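Local coordinates for uncharacterized protein (Pseudomonas aeruginosa UCBPP-PA14, PDB 3FD9) that probably represses the type III secretion regulon by keeping the transcriptional activator ExsA from self-associating and binding DNA until ExsC relieves it, at residues V103-L114 with P213-L223. Numbering follows the deposited sequence.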
loop_
_atom_site.group_PDB
_atom_site.type_symbol
_atom_site.label_atom_id
_atom_site.label_comp_id
_atom_site.label_asym_id
_atom_site.label_seq_id
_atom_site.Cartn_x
_atom_site.Cartn_y
_atom_site.Cartn_z
ATOM N N VAL A 103 -18.436 4.559 -14.709
ATOM C CA VAL A 103 -19.503 5.408 -15.204
ATOM C C VAL A 103 -19.949 6.414 -14.150
ATOM O O VAL A 103 -19.630 7.592 -14.239
ATOM C CB VAL A 103 -20.716 4.580 -15.676
ATOM C CG1 VAL A 103 -21.782 5.485 -16.253
ATOM C CG2 VAL A 103 -20.291 3.571 -16.705
ATOM N N LEU A 104 -20.679 5.945 -13.147
ATOM C CA LEU A 104 -21.347 6.845 -12.220
ATOM C C LEU A 104 -20.437 7.910 -11.622
ATOM O O LEU A 104 -20.779 9.092 -11.629
ATOM C CB LEU A 104 -22.051 6.062 -11.120
ATOM C CG LEU A 104 -23.068 5.015 -11.585
ATOM C CD1 LEU A 104 -23.781 4.427 -10.370
ATOM C CD2 LEU A 104 -24.062 5.604 -12.562
ATOM N N LEU A 105 -19.282 7.505 -11.110
ATOM C CA LEU A 105 -18.367 8.459 -10.487
ATOM C C LEU A 105 -17.731 9.451 -11.474
ATOM O O LEU A 105 -17.721 10.658 -11.225
ATOM C CB LEU A 105 -17.290 7.729 -9.682
ATOM C CG LEU A 105 -17.757 7.080 -8.389
ATOM C CD1 LEU A 105 -16.559 6.658 -7.579
ATOM C CD2 LEU A 105 -18.634 8.025 -7.573
ATOM N N PRO A 106 -17.184 8.951 -12.592
ATOM C CA PRO A 106 -16.686 9.879 -13.618
ATOM C C PRO A 106 -17.787 10.816 -14.114
ATOM O O PRO A 106 -17.611 12.035 -14.166
ATOM C CB PRO A 106 -16.260 8.949 -14.750
ATOM C CG PRO A 106 -15.904 7.661 -14.052
ATOM C CD PRO A 106 -16.900 7.546 -12.928
ATOM N N VAL A 107 -18.926 10.239 -14.470
ATOM C CA VAL A 107 -20.050 11.011 -14.976
ATOM C C VAL A 107 -20.478 12.087 -13.994
ATOM O O VAL A 107 -20.807 13.205 -14.391
ATOM C CB VAL A 107 -21.248 10.105 -15.290
ATOM C CG1 VAL A 107 -22.523 10.921 -15.400
ATOM C CG2 VAL A 107 -20.979 9.318 -16.573
ATOM N N TYR A 108 -20.478 11.754 -12.711
ATOM C CA TYR A 108 -20.921 12.712 -11.704
ATOM C C TYR A 108 -19.920 13.836 -11.541
ATOM O O TYR A 108 -20.292 14.974 -11.314
ATOM C CB TYR A 108 -21.163 12.038 -10.355
ATOM C CG TYR A 108 -21.749 12.985 -9.339
ATOM C CD1 TYR A 108 -23.125 13.029 -9.110
ATOM C CD2 TYR A 108 -20.938 13.859 -8.630
ATOM C CE1 TYR A 108 -23.672 13.905 -8.185
ATOM C CE2 TYR A 108 -21.473 14.738 -7.711
ATOM C CZ TYR A 108 -22.839 14.756 -7.492
ATOM O OH TYR A 108 -23.368 15.625 -6.569
ATOM N N GLY A 109 -18.639 13.511 -11.648
ATOM C CA GLY A 109 -17.610 14.533 -11.600
ATOM C C GLY A 109 -17.767 15.483 -12.767
ATOM O O GLY A 109 -17.620 16.694 -12.629
ATOM N N TRP A 110 -18.071 14.922 -13.928
ATOM C CA TRP A 110 -18.320 15.719 -15.117
ATOM C C TRP A 110 -19.576 16.579 -14.939
ATOM O O TRP A 110 -19.522 17.793 -15.090
ATOM C CB TRP A 110 -18.440 14.818 -16.344
ATOM C CG TRP A 110 -18.712 15.566 -17.588
ATOM C CD1 TRP A 110 -17.792 16.088 -18.451
ATOM C CD2 TRP A 110 -19.997 15.898 -18.120
ATOM N NE1 TRP A 110 -18.429 16.723 -19.491
ATOM C CE2 TRP A 110 -19.785 16.619 -19.308
ATOM C CE3 TRP A 110 -21.308 15.653 -17.709
ATOM C CZ2 TRP A 110 -20.830 17.095 -20.086
ATOM C CZ3 TRP A 110 -22.348 16.127 -18.483
ATOM C CH2 TRP A 110 -22.104 16.843 -19.656
ATOM N N TRP A 111 -20.700 15.953 -14.610
ATOM C CA TRP A 111 -21.922 16.696 -14.341
ATOM C C TRP A 111 -21.629 17.859 -13.408
ATOM O O TRP A 111 -21.878 19.014 -13.729
ATOM C CB TRP A 111 -22.974 15.789 -13.713
ATOM C CG TRP A 111 -24.254 16.485 -13.384
ATOM C CD1 TRP A 111 -25.168 16.972 -14.268
ATOM C CD2 TRP A 111 -24.774 16.766 -12.078
ATOM N NE1 TRP A 111 -26.224 17.541 -13.599
ATOM C CE2 TRP A 111 -26.006 17.427 -12.253
ATOM C CE3 TRP A 111 -24.317 16.522 -10.779
ATOM C CZ2 TRP A 111 -26.785 17.848 -11.180
ATOM C CZ3 TRP A 111 -25.091 16.935 -9.717
ATOM C CH2 TRP A 111 -26.311 17.592 -9.921
ATOM N N GLU A 112 -21.080 17.543 -12.249
ATOM C CA GLU A 112 -20.700 18.545 -11.268
ATOM C C GLU A 112 -20.030 19.782 -11.886
ATOM O O GLU A 112 -20.312 20.910 -11.482
ATOM C CB GLU A 112 -19.755 17.898 -10.267
ATOM C CG GLU A 112 -19.604 18.633 -8.978
ATOM C CD GLU A 112 -18.563 17.990 -8.108
ATOM O OE1 GLU A 112 -17.470 17.665 -8.628
ATOM O OE2 GLU A 112 -18.843 17.800 -6.907
ATOM N N SER A 113 -19.140 19.558 -12.853
ATOM C CA SER A 113 -18.377 20.631 -13.490
ATOM C C SER A 113 -19.252 21.588 -14.277
ATOM O O SER A 113 -18.923 22.765 -14.389
ATOM C CB SER A 113 -17.318 20.063 -14.435
ATOM O OG SER A 113 -16.333 19.328 -13.734
ATOM N N LEU A 114 -20.343 21.089 -14.852
ATOM C CA LEU A 114 -21.272 21.965 -15.555
ATOM C C LEU A 114 -21.783 23.037 -14.605
ATOM O O LEU A 114 -21.772 24.219 -14.931
ATOM C CB LEU A 114 -22.463 21.187 -16.104
ATOM C CG LEU A 114 -22.238 20.121 -17.170
ATOM C CD1 LEU A 114 -23.589 19.565 -17.589
ATOM C CD2 LEU A 114 -21.491 20.697 -18.372
ATOM N N PRO A 213 -30.954 14.254 -13.775
ATOM C CA PRO A 213 -30.883 15.557 -14.453
ATOM C C PRO A 213 -31.112 15.419 -15.952
ATOM O O PRO A 213 -30.712 14.413 -16.522
ATOM C CB PRO A 213 -29.449 16.008 -14.180
ATOM C CG PRO A 213 -29.101 15.357 -12.892
ATOM C CD PRO A 213 -29.783 14.019 -12.916
ATOM N N GLU A 214 -31.739 16.408 -16.580
ATOM C CA GLU A 214 -32.145 16.270 -17.975
ATOM C C GLU A 214 -30.933 16.166 -18.890
ATOM O O GLU A 214 -30.980 15.518 -19.934
ATOM C CB GLU A 214 -33.047 17.435 -18.396
ATOM C CG GLU A 214 -34.133 17.066 -19.414
ATOM C CD GLU A 214 -33.638 17.062 -20.862
ATOM O OE1 GLU A 214 -33.116 18.103 -21.324
ATOM O OE2 GLU A 214 -33.791 16.023 -21.546
ATOM N N VAL A 215 -29.841 16.797 -18.480
ATOM C CA VAL A 215 -28.624 16.841 -19.280
ATOM C C VAL A 215 -27.898 15.492 -19.331
ATOM O O VAL A 215 -26.888 15.341 -20.011
ATOM C CB VAL A 215 -27.658 17.902 -18.732
ATOM C CG1 VAL A 215 -26.997 17.405 -17.449
ATOM C CG2 VAL A 215 -26.607 18.275 -19.785
ATOM N N LEU A 216 -28.413 14.508 -18.605
ATOM C CA LEU A 216 -27.776 13.199 -18.563
ATOM C C LEU A 216 -28.676 12.152 -19.198
ATOM O O LEU A 216 -28.363 10.963 -19.179
ATOM C CB LEU A 216 -27.436 12.802 -17.117
ATOM C CG LEU A 216 -26.437 13.670 -16.348
ATOM C CD1 LEU A 216 -26.338 13.217 -14.909
ATOM C CD2 LEU A 216 -25.083 13.637 -16.993
ATOM N N GLU A 217 -29.784 12.603 -19.771
ATOM C CA GLU A 217 -30.762 11.705 -20.371
ATOM C C GLU A 217 -30.202 10.791 -21.461
ATOM O O GLU A 217 -30.447 9.589 -21.446
ATOM C CB GLU A 217 -31.949 12.499 -20.920
ATOM C CG GLU A 217 -32.859 13.090 -19.843
ATOM C CD GLU A 217 -33.513 12.026 -18.967
ATOM O OE1 GLU A 217 -33.378 10.821 -19.285
ATOM O OE2 GLU A 217 -34.163 12.396 -17.961
ATOM N N CYS A 218 -29.459 11.348 -22.411
ATOM C CA CYS A 218 -28.965 10.534 -23.520
ATOM C C CYS A 218 -27.902 9.527 -23.080
ATOM O O CYS A 218 -27.622 8.565 -23.787
ATOM C CB CYS A 218 -28.497 11.396 -24.704
ATOM S SG CYS A 218 -28.032 13.080 -24.279
ATOM N N LEU A 219 -27.318 9.747 -21.909
ATOM C CA LEU A 219 -26.504 8.714 -21.274
ATOM C C LEU A 219 -27.380 7.682 -20.564
ATOM O O LEU A 219 -27.141 6.478 -20.665
ATOM C CB LEU A 219 -25.548 9.313 -20.253
ATOM C CG LEU A 219 -24.933 8.236 -19.354
ATOM C CD1 LEU A 219 -24.065 7.309 -20.194
ATOM C CD2 LEU A 219 -24.143 8.835 -18.193
ATOM N N TRP A 220 -28.395 8.157 -19.848
ATOM C CA TRP A 220 -29.216 7.268 -19.044
ATOM C C TRP A 220 -30.063 6.309 -19.864
ATOM O O TRP A 220 -30.132 5.125 -19.551
ATOM C CB TRP A 220 -30.107 8.051 -18.084
ATOM C CG TRP A 220 -30.242 7.363 -16.755
ATOM C CD1 TRP A 220 -31.310 6.646 -16.305
ATOM C CD2 TRP A 220 -29.254 7.305 -15.711
ATOM N NE1 TRP A 220 -31.054 6.157 -15.045
ATOM C CE2 TRP A 220 -29.801 6.551 -14.660
ATOM C CE3 TRP A 220 -27.967 7.828 -15.565
ATOM C CZ2 TRP A 220 -29.106 6.309 -13.480
ATOM C CZ3 TRP A 220 -27.280 7.583 -14.387
ATOM C CH2 TRP A 220 -27.849 6.835 -13.367
ATOM N N GLN A 221 -30.712 6.820 -20.903
ATOM C CA GLN A 221 -31.522 5.975 -21.770
ATOM C C GLN A 221 -30.807 4.661 -22.124
ATOM O O GLN A 221 -31.319 3.580 -21.819
ATOM C CB GLN A 221 -31.993 6.749 -23.010
ATOM C CG GLN A 221 -32.068 5.935 -24.299
ATOM C CD GLN A 221 -33.278 5.018 -24.364
ATOM O OE1 GLN A 221 -34.263 5.208 -23.646
ATOM N NE2 GLN A 221 -33.211 4.018 -25.238
ATOM N N PRO A 222 -29.610 4.741 -22.732
ATOM C CA PRO A 222 -28.876 3.518 -23.076
ATOM C C PRO A 222 -28.410 2.756 -21.846
ATOM O O PRO A 222 -28.318 1.534 -21.878
ATOM C CB PRO A 222 -27.647 4.040 -23.821
ATOM C CG PRO A 222 -27.962 5.446 -24.180
ATOM C CD PRO A 222 -28.874 5.951 -23.127
ATOM N N LEU A 223 -28.103 3.472 -20.773
ATOM C CA LEU A 223 -27.536 2.841 -19.590
ATOM C C LEU A 223 -28.526 1.845 -18.981
ATOM O O LEU A 223 -28.139 0.788 -18.482
ATOM C CB LEU A 223 -27.114 3.898 -18.560
ATOM C CG LEU A 223 -26.113 3.435 -17.500
ATOM C CD1 LEU A 223 -24.787 3.092 -18.141
ATOM C CD2 LEU A 223 -25.914 4.486 -16.436
#
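W111 makes the largest contribution from helix 103-114, and three residues of 213-216 gather round its indole. P213 CG lies over one face of the ring, near its rim, 3.8 Å from W111 CE2. V215 comes in at the edge, close to the ring plane, and V215 CG1 is 3.7 Å from W111 CD1. The same W111 CD1 touches L216 CD1 at 4.0 Å, where the two side chains cross at about a right angle. CG of W111 is anti to the backbone N (chi1 179°), which sends the indole out from its helix toward P213 and the 3-10 segment 214-216. Y108 OH also lies at the edge of this ring.

The other contacts join aliphatic groups or set a methyl against a ring. V107 and L219 meet tip to tip, V107 CG2 standing 3.6 Å from L219 CD2. The other branch, V107 CG1, touches both L219 CD2 and L216 CD2. L216 CD2 in turn reaches the edge of the W110 ring, 4.0 Å from W110 CZ3. Thus L216 sits among V107, W110 and W111. L114 meets V215 near the exposed end. Toward the other end, L104 CD2 meets the six-membered ring of W220 at CH2 and CZ3, 4.1 Å from W220 CH2, the two side chains crossing at about a right angle. V103 loosely approaches L223.

Helix 217-223 runs nearly antiparallel to helix 103-114, at 165°, with the axes 12.9 Å apart. This wide spacing is filled by large apolar side chains, most of them buried. Helix 232-241 adds W239 against L216, L219 and W110, while W193 of helix 193-203 stacks on Y108 and touches L104. The contact therefore ties helix 96-115 into the helical C-terminal region.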